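Local coordinates for protein gamma-glutamyltranspeptidase (PDB 6J3A) that probably acts as a gamma-glutamyltranspeptidase-type Ntn-hydrolase, a homologue of the LmbA proteins, at residues M14-H19 against G612-R617; G34-A39 against L424-R429; V61-A66 against V434-S439. All blocks are in the same frame, centred on the assembly; numbering follows the deposited sequence.

Contact 1 of 3, residues M14-H19 against G612-R617; sequences MVSSTH and GYAVGR
An antiparallel strand pair of the Ntn-hydrolase alpha-beta-beta-alpha sandwich joins the start of the chain to its very end: strand 13-17 meets strand 613-616, with Val15 opposite Val615 and Ser17 opposite Tyr613 as the hydrogen-bonded pairs. Val15 N gives a bond of 2.7 Å to Val615 O, and Val615 N returns one of 2.8 Å to Val15 O. The second pair is longer, 3.2 Å from Ser17 N to Tyr613 O and 3.1 Å from Tyr613 N to Ser17 O. The non-hydrogen-bonded pair Ser16-Ala614 lies between them, and Met14-Gly616 lies beyond Val15-Val615. Met14, bent at its second torsion (chi2 -69°), lays SD over the backbone of Gly616, 3.5 Å from its CA, and carries CE on to Arg617 N at 3.6 Å. A CB on Gly616 would collide with that sulphur, so the close passage depends on a residue without a side chain. On the same face Ser16 OG lies 4.1 Å from Ala614 CB and bonds to Ala604 O. On the other face Val15 CB faces Val615 CG2 at 4.2 Å. That face is covered by helix 20-31, through Ala26 and Met27, whereas Met14, Ser16 and Ala614 rest on strands 590-594 and 601-605, the opposing layer of the sandwich. Strand 613-616 is outermost in this chain; beyond it the second subunit packs, its Tyr613 ring nearly parallel to this one, and each Tyr613 OH bonds to Ala614 O of the other subunit.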
loop_
_atom_site.group_PDB
_atom_site.type_symbol
_atom_site.label_atom_id
_atom_site.label_comp_id
_atom_site.label_asym_id
_atom_site.label_seq_id
_atom_site.Cartn_x
_atom_site.Cartn_y
_atom_site.Cartn_z
ATOM N N MET A 14 -3.622 12.027 2.317
ATOM C CA MET A 14 -4.011 10.626 2.097
ATOM C C MET A 14 -4.803 10.477 0.808
ATOM O O MET A 14 -5.661 11.313 0.507
ATOM C CB MET A 14 -4.834 10.085 3.271
ATOM C CG MET A 14 -4.051 9.834 4.556
ATOM S SD MET A 14 -2.893 8.457 4.460
ATOM C CE MET A 14 -1.928 8.770 5.937
ATOM N N VAL A 15 -4.500 9.415 0.054
ATOM C CA VAL A 15 -5.222 9.087 -1.176
ATOM C C VAL A 15 -5.618 7.609 -1.195
ATOM O O VAL A 15 -4.847 6.751 -0.794
ATOM C CB VAL A 15 -4.389 9.420 -2.427
ATOM C CG1 VAL A 15 -5.187 9.115 -3.685
ATOM C CG2 VAL A 15 -3.947 10.888 -2.427
ATOM N N SER A 16 -6.825 7.325 -1.675
ATOM C CA SER A 16 -7.264 5.960 -1.886
ATOM C C SER A 16 -8.012 5.830 -3.216
ATOM O O SER A 16 -9.080 6.420 -3.388
ATOM C CB SER A 16 -8.145 5.508 -0.731
ATOM O OG SER A 16 -8.365 4.113 -0.800
ATOM N N SER A 17 -7.427 5.050 -4.132
ATOM C CA SER A 17 -7.974 4.765 -5.460
ATOM C C SER A 17 -8.233 3.292 -5.653
ATOM O O SER A 17 -7.885 2.453 -4.816
ATOM C CB SER A 17 -6.997 5.188 -6.562
ATOM O OG SER A 17 -7.022 6.576 -6.746
ATOM N N THR A 18 -8.839 3.009 -6.801
ATOM C CA THR A 18 -8.953 1.662 -7.350
ATOM C C THR A 18 -7.734 1.259 -8.191
ATOM O O THR A 18 -7.760 0.188 -8.796
ATOM C CB THR A 18 -10.230 1.519 -8.224
ATOM O OG1 THR A 18 -10.286 2.573 -9.195
ATOM C CG2 THR A 18 -11.471 1.561 -7.366
ATOM N N HIS A 19 -6.687 2.099 -8.218
ATOM C CA HIS A 19 -5.429 1.828 -8.926
ATOM C C HIS A 19 -4.243 2.617 -8.360
ATOM O O HIS A 19 -4.279 3.850 -8.272
ATOM C CB HIS A 19 -5.565 2.153 -10.402
ATOM C CG HIS A 19 -4.636 1.377 -11.280
ATOM N ND1 HIS A 19 -3.269 1.546 -11.258
ATOM C CD2 HIS A 19 -4.885 0.442 -12.226
ATOM C CE1 HIS A 19 -2.714 0.743 -12.146
ATOM N NE2 HIS A 19 -3.672 0.059 -12.745
ATOM N N GLY A 612 -6.491 -1.842 -6.202
ATOM C CA GLY A 612 -6.832 -0.766 -5.285
ATOM C C GLY A 612 -5.711 -0.550 -4.284
ATOM O O GLY A 612 -5.058 -1.510 -3.836
ATOM N N TYR A 613 -5.458 0.711 -3.943
ATOM C CA TYR A 613 -4.308 1.033 -3.105
ATOM C C TYR A 613 -4.442 2.418 -2.485
ATOM O O TYR A 613 -4.863 3.370 -3.163
ATOM C CB TYR A 613 -3.001 0.923 -3.919
ATOM C CG TYR A 613 -1.800 0.460 -3.107
ATOM C CD1 TYR A 613 -1.778 -0.812 -2.497
ATOM C CD2 TYR A 613 -0.675 1.281 -2.963
ATOM C CE1 TYR A 613 -0.668 -1.243 -1.755
ATOM C CE2 TYR A 613 0.439 0.866 -2.230
ATOM C CZ TYR A 613 0.450 -0.390 -1.625
ATOM O OH TYR A 613 1.562 -0.778 -0.898
ATOM N N ALA A 614 -4.096 2.499 -1.196
ATOM C CA ALA A 614 -4.009 3.762 -0.472
ATOM C C ALA A 614 -2.551 4.213 -0.316
ATOM O O ALA A 614 -1.647 3.381 -0.167
ATOM C CB ALA A 614 -4.669 3.638 0.893
ATOM N N VAL A 615 -2.326 5.525 -0.371
ATOM C CA VAL A 615 -1.009 6.100 -0.055
ATOM C C VAL A 615 -1.164 7.384 0.748
ATOM O O VAL A 615 -2.119 8.136 0.550
ATOM C CB VAL A 615 -0.126 6.372 -1.312
ATOM C CG1 VAL A 615 -0.023 5.125 -2.172
ATOM C CG2 VAL A 615 -0.635 7.537 -2.157
ATOM N N GLY A 616 -0.218 7.628 1.645
ATOM C CA GLY A 616 -0.124 8.915 2.321
ATOM C C GLY A 616 0.852 8.915 3.469
ATOM O O GLY A 616 1.551 7.919 3.704
ATOM N N ARG A 617 0.899 10.042 4.182
ATOM C CA ARG A 617 1.885 10.243 5.252
ATOM C C ARG A 617 1.587 11.457 6.133
ATOM O O ARG A 617 0.618 12.178 5.902
ATOM C CB ARG A 617 3.300 10.368 4.662
ATOM C CG ARG A 617 3.508 11.595 3.798
ATOM C CD ARG A 617 4.966 11.777 3.433
ATOM N NE ARG A 617 5.173 13.045 2.729
ATOM C CZ ARG A 617 5.431 14.225 3.303
ATOM N NH1 ARG A 617 5.560 14.345 4.626
ATOM N NH2 ARG A 617 5.585 15.308 2.543
#

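Contact 2 of 3, residues G34-A39 against L424-R429; sequences GNAYDA and LDVVDR
A capping box formed by Asn35 and Asp38 opens helix 36-50, and Asp428 of strand 424-428 adds a carboxylate to the same helix end by binding Ala36 N. Asp428 OD2 accepts from Ala36 N at 2.9 Å, on its anti side and 27° out of the carboxylate plane. Chi1 of 64° sets CG over the Asp428 backbone, flanked by N and C; OD1 of the same carboxylate accepts from Asn432 N. OD2 of Asp428 also lies 3.4 Å from Asn35 CB. Within the box, Asn35 OD1 is gripped by two donors from opposite faces of its plane, Asp38 N at 2.9 Å and Tyr37 N at 2.8 Å, while Asp38 OD2 accepts from Asn35 N through its anti lone pair and also bonds Thr124 OG1. The N-H groups of Ala36, Tyr37 and Asp38 are thus all engaged, and the first turn of the helix would probably stabilise the negative charge of Asp428. An alanine in place of Asp428 would probably leave Ala36 N and Asn432 N without their carboxylate mate. Beside these polar groups the helix packs on the strand, with Leu30 of helix 20-31 also lying against Val426. Val426 CG1 sits against the first turn, 3.6 Å from both CA and CB of Ala36, and three residues on, the same methyl meets Ala39 CB at 4.0 Å.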
loop_
_atom_site.group_PDB
_atom_site.type_symbol
_atom_site.label_atom_id
_atom_site.label_comp_id
_atom_site.label_asym_id
_atom_site.label_seq_id
_atom_site.Cartn_x
_atom_site.Cartn_y
_atom_site.Cartn_z
ATOM N N GLY A 34 0.028 21.009 -3.963
ATOM C CA GLY A 34 -1.357 21.114 -4.411
ATOM C C GLY A 34 -2.306 20.667 -3.320
ATOM O O GLY A 34 -1.867 20.189 -2.275
ATOM N N ASN A 35 -3.605 20.820 -3.575
ATOM C CA ASN A 35 -4.645 20.474 -2.601
ATOM C C ASN A 35 -5.379 19.213 -3.032
ATOM O O ASN A 35 -5.032 18.629 -4.052
ATOM C CB ASN A 35 -5.582 21.675 -2.342
ATOM C CG ASN A 35 -6.430 22.056 -3.542
ATOM O OD1 ASN A 35 -6.819 21.221 -4.351
ATOM N ND2 ASN A 35 -6.742 23.339 -3.641
ATOM N N ALA A 36 -6.380 18.794 -2.259
ATOM C CA ALA A 36 -7.111 17.544 -2.529
ATOM C C ALA A 36 -7.786 17.532 -3.897
ATOM O O ALA A 36 -7.958 16.479 -4.511
ATOM C CB ALA A 36 -8.141 17.279 -1.439
ATOM N N TYR A 37 -8.156 18.719 -4.364
ATOM C CA TYR A 37 -8.876 18.881 -5.617
ATOM C C TYR A 37 -7.907 18.807 -6.791
ATOM O O TYR A 37 -8.150 18.035 -7.718
ATOM C CB TYR A 37 -9.736 20.161 -5.579
ATOM C CG TYR A 37 -10.555 20.178 -4.302
ATOM C CD1 TYR A 37 -11.458 19.152 -4.019
ATOM C CD2 TYR A 37 -10.346 21.145 -3.325
ATOM C CE1 TYR A 37 -12.165 19.123 -2.827
ATOM C CE2 TYR A 37 -11.052 21.124 -2.131
ATOM C CZ TYR A 37 -11.958 20.108 -1.887
ATOM O OH TYR A 37 -12.660 20.090 -0.705
ATOM N N ASP A 38 -6.807 19.563 -6.734
ATOM C CA ASP A 38 -5.703 19.386 -7.685
ATOM C C ASP A 38 -5.364 17.901 -7.813
ATOM O O ASP A 38 -5.234 17.359 -8.917
ATOM C CB ASP A 38 -4.445 20.088 -7.204
ATOM C CG ASP A 38 -4.593 21.577 -7.137
ATOM O OD1 ASP A 38 -4.976 22.188 -8.147
ATOM O OD2 ASP A 38 -4.296 22.163 -6.070
ATOM N N ALA A 39 -5.218 17.258 -6.662
ATOM C CA ALA A 39 -4.812 15.864 -6.603
ATOM C C ALA A 39 -5.795 14.966 -7.326
ATOM O O ALA A 39 -5.406 14.148 -8.152
ATOM C CB ALA A 39 -4.677 15.423 -5.157
ATOM N N LEU A 424 -11.785 7.435 -6.562
ATOM C CA LEU A 424 -10.685 7.989 -5.788
ATOM C C LEU A 424 -11.198 8.920 -4.681
ATOM O O LEU A 424 -12.226 9.587 -4.852
ATOM C CB LEU A 424 -9.644 8.665 -6.686
ATOM C CG LEU A 424 -9.837 10.104 -7.149
ATOM C CD1 LEU A 424 -8.569 10.582 -7.825
ATOM C CD2 LEU A 424 -11.005 10.200 -8.107
ATOM N N ASP A 425 -10.495 8.909 -3.544
ATOM C CA ASP A 425 -10.738 9.822 -2.417
ATOM C C ASP A 425 -9.449 10.539 -2.097
ATOM O O ASP A 425 -8.382 9.944 -2.207
ATOM C CB ASP A 425 -11.109 9.066 -1.145
ATOM C CG ASP A 425 -12.294 8.176 -1.317
ATOM O OD1 ASP A 425 -13.409 8.732 -1.426
ATOM O OD2 ASP A 425 -12.124 6.941 -1.312
ATOM N N VAL A 426 -9.546 11.796 -1.670
ATOM C CA VAL A 426 -8.372 12.537 -1.190
ATOM C C VAL A 426 -8.725 13.350 0.048
ATOM O O VAL A 426 -9.812 13.894 0.147
ATOM C CB VAL A 426 -7.775 13.488 -2.254
ATOM C CG1 VAL A 426 -6.447 14.077 -1.773
ATOM C CG2 VAL A 426 -7.570 12.770 -3.578
ATOM N N VAL A 427 -7.797 13.401 0.994
ATOM C CA VAL A 427 -7.833 14.368 2.079
ATOM C C VAL A 427 -6.453 15.012 2.173
ATOM O O VAL A 427 -5.437 14.318 2.128
ATOM C CB VAL A 427 -8.262 13.727 3.408
ATOM C CG1 VAL A 427 -7.358 12.567 3.797
ATOM C CG2 VAL A 427 -8.323 14.774 4.515
ATOM N N ASP A 428 -6.416 16.335 2.277
ATOM C CA ASP A 428 -5.133 17.061 2.286
ATOM C C ASP A 428 -4.790 17.628 3.682
ATOM O O ASP A 428 -5.563 17.472 4.638
ATOM C CB ASP A 428 -5.109 18.137 1.186
ATOM C CG ASP A 428 -6.143 19.234 1.389
ATOM O OD1 ASP A 428 -6.664 19.408 2.508
ATOM O OD2 ASP A 428 -6.439 19.941 0.409
ATOM N N ARG A 429 -3.628 18.280 3.777
ATOM C CA ARG A 429 -3.093 18.815 5.041
ATOM C C ARG A 429 -3.969 19.911 5.669
ATOM O O ARG A 429 -3.936 20.121 6.885
ATOM C CB ARG A 429 -1.656 19.332 4.842
ATOM C CG ARG A 429 -1.548 20.642 4.075
ATOM C CD ARG A 429 -0.120 20.983 3.682
ATOM N NE ARG A 429 0.763 21.147 4.838
ATOM C CZ ARG A 429 2.018 21.598 4.783
ATOM N NH1 ARG A 429 2.734 21.691 5.904
ATOM N NH2 ARG A 429 2.568 21.955 3.622
#

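Contact 3 of 3, residues V61-A66 against V434-S439; sequences VPILLA and VAATPS
Strands 61-66 and 434-436 run antiparallel, their axes 4.7 Å apart at the closest and their directions 168° from each other. Leu64 and Ala435 form the hydrogen-bonded pair: Leu64 N reaches Ala435 O at 2.8 Å with an N-H...O angle of 171°, and Ala435 N reaches Leu64 O at the same length. Ile63 with Ala436 and Leu65 with Val434 are the non-hydrogen-bonded pairs on either side. Farther along, Thr437 N makes a weak bond to Pro62 O; Pro62 has no N-H to return it, and its ring carbon CD instead lies 3.3 Å from Thr437 O. The side chains divide between two faces. On one, Ile63 and Val434 lie side by side and point the same way, methyl to methyl, with Ile63 CG2 3.5 Å from Val434 CG2. Both methyls are anti to their own backbone N, which turns each toward the other on this face of the sheet. Next to them Ala436 CB fits between Ile63 CG1 and Val61 CG2, 3.8 Å from the latter. Val61 CG2 then leans on the Pro438 ring, 3.6 Å from its N, so this one methyl touches both the last strand residue, Ala436, and the loop residue Pro438. The opposite face carries Leu64 and Ala435, with Leu64 CB 4.4 Å from Ala435 CB. The face of Ile63 and Val434 is roofed by helices, Trp115 of helix 111-122 lying on Val61, Ile63 and Ala436, and Tyr37 and Ala40 of helix 36-50 on Val434. Within the sheet, strand 73-77 flanks strand 61-66 and strand 424-428 flanks strand 433-436.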
loop_
_atom_site.group_PDB
_atom_site.type_symbol
_atom_site.label_atom_id
_atom_site.label_comp_id
_atom_site.label_asym_id
_atom_site.label_seq_id
_atom_site.Cartn_x
_atom_site.Cartn_y
_atom_site.Cartn_z
ATOM N N VAL A 61 -18.819 11.532 -14.008
ATOM C CA VAL A 61 -18.387 11.494 -12.617
ATOM C C VAL A 61 -19.291 12.370 -11.733
ATOM O O VAL A 61 -19.509 13.535 -12.048
ATOM C CB VAL A 61 -16.898 11.911 -12.459
ATOM C CG1 VAL A 61 -16.653 13.353 -12.880
ATOM C CG2 VAL A 61 -16.434 11.698 -11.030
ATOM N N PRO A 62 -19.844 11.801 -10.646
ATOM C CA PRO A 62 -20.287 12.615 -9.503
ATOM C C PRO A 62 -19.125 12.897 -8.559
ATOM O O PRO A 62 -18.399 11.977 -8.206
ATOM C CB PRO A 62 -21.325 11.731 -8.787
ATOM C CG PRO A 62 -21.466 10.490 -9.598
ATOM C CD PRO A 62 -20.299 10.406 -10.533
ATOM N N ILE A 63 -18.959 14.148 -8.144
ATOM C CA ILE A 63 -17.921 14.498 -7.178
ATOM C C ILE A 63 -18.561 15.076 -5.918
ATOM O O ILE A 63 -19.356 16.008 -5.999
ATOM C CB ILE A 63 -16.921 15.515 -7.756
ATOM C CG1 ILE A 63 -16.401 15.048 -9.122
ATOM C CG2 ILE A 63 -15.757 15.723 -6.787
ATOM C CD1 ILE A 63 -15.691 16.134 -9.904
ATOM N N LEU A 64 -18.210 14.507 -4.766
ATOM C CA LEU A 64 -18.569 15.060 -3.465
ATOM C C LEU A 64 -17.372 15.777 -2.887
ATOM O O LEU A 64 -16.336 15.159 -2.664
ATOM C CB LEU A 64 -18.971 13.951 -2.505
ATOM C CG LEU A 64 -20.431 13.530 -2.549
ATOM C CD1 LEU A 64 -20.597 12.206 -1.828
ATOM C CD2 LEU A 64 -21.312 14.592 -1.913
ATOM N N LEU A 65 -17.520 17.064 -2.610
ATOM C CA LEU A 65 -16.437 17.841 -2.032
ATOM C C LEU A 65 -16.838 18.359 -0.648
ATOM O O LEU A 65 -18.006 18.655 -0.393
ATOM C CB LEU A 65 -15.994 18.975 -2.963
ATOM C CG LEU A 65 -17.025 19.895 -3.629
ATOM C CD1 LEU A 65 -16.371 21.225 -3.998
ATOM C CD2 LEU A 65 -17.657 19.279 -4.874
ATOM N N ALA A 66 -15.854 18.435 0.240
ATOM C CA ALA A 66 -16.048 18.923 1.600
ATOM C C ALA A 66 -14.850 19.789 1.947
ATOM O O ALA A 66 -13.959 19.327 2.663
ATOM C CB ALA A 66 -16.163 17.759 2.569
ATOM N N VAL A 434 -12.428 15.067 -0.726
ATOM C CA VAL A 434 -13.100 14.851 -2.006
ATOM C C VAL A 434 -13.359 13.341 -2.196
ATOM O O VAL A 434 -12.554 12.515 -1.787
ATOM C CB VAL A 434 -12.293 15.485 -3.161
ATOM C CG1 VAL A 434 -10.999 14.735 -3.424
ATOM C CG2 VAL A 434 -13.129 15.590 -4.415
ATOM N N ALA A 435 -14.502 12.990 -2.775
ATOM C CA ALA A 435 -14.823 11.593 -3.117
ATOM C C ALA A 435 -15.500 11.591 -4.482
ATOM O O ALA A 435 -16.535 12.237 -4.656
ATOM C CB ALA A 435 -15.736 10.965 -2.074
ATOM N N ALA A 436 -14.915 10.881 -5.445
ATOM C CA ALA A 436 -15.415 10.894 -6.822
ATOM C C ALA A 436 -15.503 9.483 -7.344
ATOM O O ALA A 436 -14.626 8.667 -7.080
ATOM C CB ALA A 436 -14.503 11.718 -7.716
ATOM N N THR A 437 -16.544 9.221 -8.123
ATOM C CA THR A 437 -16.776 7.914 -8.717
ATOM C C THR A 437 -16.822 8.090 -10.230
ATOM O O THR A 437 -17.899 8.156 -10.796
ATOM C CB THR A 437 -18.093 7.324 -8.166
ATOM O OG1 THR A 437 -17.996 7.198 -6.744
ATOM C CG2 THR A 437 -18.397 5.952 -8.739
ATOM N N PRO A 438 -15.650 8.206 -10.893
ATOM C CA PRO A 438 -15.667 8.361 -12.346
ATOM C C PRO A 438 -15.844 7.045 -13.095
ATOM O O PRO A 438 -15.353 6.007 -12.661
ATOM C CB PRO A 438 -14.304 8.981 -12.651
ATOM C CG PRO A 438 -13.432 8.444 -11.588
ATOM C CD PRO A 438 -14.289 8.387 -10.360
ATOM N N SER A 439 -16.529 7.116 -14.229
ATOM C CA SER A 439 -16.931 5.932 -14.967
ATOM C C SER A 439 -17.309 6.304 -16.385
ATOM O O SER A 439 -17.328 7.479 -16.742
ATOM C CB SER A 439 -18.131 5.291 -14.272
ATOM O OG SER A 439 -18.519 4.081 -14.898
#

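Overall arrangement
The three contacts lie on consecutive strands, in the order 61-66, 433-436, 424-428, 13-17 and 613-616, with helix 36-50 packed on one face. Contact 2 touches both others. Its centre is about 11 Å from that of contact 1 and about 12 Å from that of contact 3. Backbone bonds between strands 13-17 and 424-428 join it to the former, and bonds between strands 424-428 and 433-436 join it to the latter. Contacts 1 and 3 do not touch, their nearest atoms being about 7 Å apart. Along the chain contact 1 encloses the other two, whose segments alternate. The N-terminal part, the strand pair 424-428 and 433-436, and the C-terminus are thus woven into neighbouring strands of the Ntn sandwich.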